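Local atomic coordinates of Atg5 (Kluyveromyces marxianus, PDB entry 3VQI), a protein that takes part in cytoplasm-to-vacuole transport and autophagic vesicle formation, and is required for selective autophagic degradation of the nucleus. Residues A[44-48]-A[49-53]. Residues are numbered along the deposited sequence; the frame is centred on the assembly and turned at random.
Sequences RDAYL and GFYLP
Leu48 O accepts two backbone N-H groups where the loop runs into helix 48-59, which follows strand 37-43 in the ubiquitin-fold UblA domain of Atg5. Tyr51 N lies 2.8 Å from Leu48 O, three residues on as in a 3-10 turn, while Leu52 N makes a weak alpha-type bond to Leu48 O with an N-H...O angle of 126°. One residue earlier, Phe50 N donates to Tyr47 O over 2.7 Å, so the chain already turns as it leaves the loop. In both short bonds the donor lies well above the carbonyl plane, not on a lone pair.

Two aromatic contacts, both between Tyr47 and Phe50, lie beside this turn. Tyr47 CB sits over the centre of one Phe50 ring face, 4.2 Å from its centroid. With CG of Tyr47 anti to its carbonyl carbon (chi1 -75°), the phenol ring then presents an edge to the same ring: the pair is T-shaped, with planes at 86°, and Phe50 CZ lies near the Tyr47 plane. Ile139 of helix 135-155 touches both side chains, joining this turn to the helical region. Gly49 N is hydrogen-bonded to O8 of a bound HEPES molecule, probably from the crystallisation liquor. The Tyr51 ring lies beside the loop, CD2 3.6 Å from Tyr47 O, and its OH is hydrogen-bonded to Leu43 N of strand 37-43. Ala46 CB packs against Phe50 and Tyr51, 3.9 Å from Phe50 CD2 and 4.2 Å from Tyr51 CE2.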
loop_
_atom_site.group_PDB
_atom_site.type_symbol
_atom_site.label_atom_id
_atom_site.label_comp_id
_atom_site.label_asym_id
_atom_site.label_seq_id
_atom_site.Cartn_x
_atom_site.Cartn_y
_atom_site.Cartn_z
ATOM N N ARG A 44 2.413 4.251 6.500
ATOM C CA ARG A 44 1.631 4.406 5.288
ATOM C C ARG A 44 2.221 3.589 4.158
ATOM O O ARG A 44 1.503 2.950 3.401
ATOM C CB ARG A 44 1.556 5.879 4.884
ATOM C CG ARG A 44 0.422 6.628 5.569
ATOM C CD ARG A 44 0.412 8.123 5.277
ATOM N NE ARG A 44 -0.958 8.612 5.352
ATOM C CZ ARG A 44 -1.838 8.490 4.360
ATOM N NH1 ARG A 44 -1.474 7.916 3.215
ATOM N NH2 ARG A 44 -3.091 8.887 4.534
ATOM N N ASP A 45 3.539 3.605 4.052
ATOM C CA ASP A 45 4.199 2.859 3.007
ATOM C C ASP A 45 4.768 1.567 3.545
ATOM O O ASP A 45 5.983 1.391 3.655
ATOM C CB ASP A 45 5.290 3.705 2.364
ATOM C CG ASP A 45 4.921 4.142 0.966
ATOM O OD1 ASP A 45 4.615 3.259 0.140
ATOM O OD2 ASP A 45 4.930 5.359 0.692
ATOM N N ALA A 46 3.857 0.669 3.883
ATOM C CA ALA A 46 4.168 -0.649 4.409
ATOM C C ALA A 46 2.979 -1.473 3.954
ATOM O O ALA A 46 2.084 -0.951 3.292
ATOM C CB ALA A 46 4.225 -0.607 5.920
ATOM N N TYR A 47 2.956 -2.750 4.307
ATOM C CA TYR A 47 1.844 -3.600 3.918
ATOM C C TYR A 47 1.069 -4.087 5.139
ATOM O O TYR A 47 1.677 -4.418 6.164
ATOM C CB TYR A 47 2.365 -4.789 3.118
ATOM C CG TYR A 47 2.766 -4.426 1.714
ATOM C CD1 TYR A 47 1.801 -4.154 0.750
ATOM C CD2 TYR A 47 4.109 -4.375 1.338
ATOM C CE1 TYR A 47 2.153 -3.843 -0.558
ATOM C CE2 TYR A 47 4.477 -4.065 0.026
ATOM C CZ TYR A 47 3.490 -3.802 -0.917
ATOM O OH TYR A 47 3.827 -3.514 -2.211
ATOM N N LEU A 48 -0.263 -4.113 5.029
ATOM C CA LEU A 48 -1.112 -4.572 6.130
ATOM C C LEU A 48 -0.621 -5.899 6.632
ATOM O O LEU A 48 -0.625 -6.173 7.837
ATOM C CB LEU A 48 -2.565 -4.724 5.676
ATOM C CG LEU A 48 -3.415 -3.467 5.830
ATOM C CD1 LEU A 48 -4.817 -3.697 5.282
ATOM C CD2 LEU A 48 -3.460 -3.110 7.304
ATOM N N GLY A 49 -0.182 -6.728 5.693
ATOM C CA GLY A 49 0.317 -8.041 6.045
ATOM C C GLY A 49 1.473 -8.014 7.022
ATOM O O GLY A 49 1.681 -8.998 7.734
ATOM N N PHE A 50 2.242 -6.924 7.068
ATOM C CA PHE A 50 3.366 -6.872 8.001
ATOM C C PHE A 50 2.823 -6.852 9.419
ATOM O O PHE A 50 3.496 -7.278 10.360
ATOM C CB PHE A 50 4.228 -5.608 7.828
ATOM C CG PHE A 50 5.024 -5.541 6.549
ATOM C CD1 PHE A 50 5.365 -6.683 5.846
ATOM C CD2 PHE A 50 5.481 -4.312 6.085
ATOM C CE1 PHE A 50 6.168 -6.605 4.691
ATOM C CE2 PHE A 50 6.287 -4.212 4.935
ATOM C CZ PHE A 50 6.628 -5.360 4.236
ATOM N N TYR A 51 1.601 -6.347 9.578
ATOM C CA TYR A 51 1.008 -6.229 10.910
ATOM C C TYR A 51 0.135 -7.400 11.354
ATOM O O TYR A 51 -0.194 -7.510 12.537
ATOM C CB TYR A 51 0.205 -4.929 10.995
ATOM C CG TYR A 51 1.031 -3.702 10.726
ATOM C CD1 TYR A 51 1.805 -3.125 11.729
ATOM C CD2 TYR A 51 1.091 -3.146 9.449
ATOM C CE1 TYR A 51 2.628 -2.024 11.469
ATOM C CE2 TYR A 51 1.911 -2.042 9.172
ATOM C CZ TYR A 51 2.678 -1.486 10.190
ATOM O OH TYR A 51 3.481 -0.391 9.928
ATOM N N LEU A 52 -0.221 -8.273 10.414
ATOM C CA LEU A 52 -1.073 -9.426 10.692
ATOM C C LEU A 52 -0.737 -10.247 11.940
ATOM O O LEU A 52 -1.547 -10.321 12.855
ATOM C CB LEU A 52 -1.124 -10.355 9.475
ATOM C CG LEU A 52 -2.514 -10.803 9.017
ATOM C CD1 LEU A 52 -2.392 -12.077 8.197
ATOM C CD2 LEU A 52 -3.400 -11.038 10.215
ATOM N N PRO A 53 0.446 -10.885 11.995
ATOM C CA PRO A 53 0.778 -11.679 13.188
ATOM C C PRO A 53 0.787 -10.944 14.524
ATOM O O PRO A 53 0.473 -11.520 15.563
ATOM C CB PRO A 53 2.148 -12.282 12.848
ATOM C CG PRO A 53 2.671 -11.414 11.746
ATOM C CD PRO A 53 1.449 -11.101 10.940
#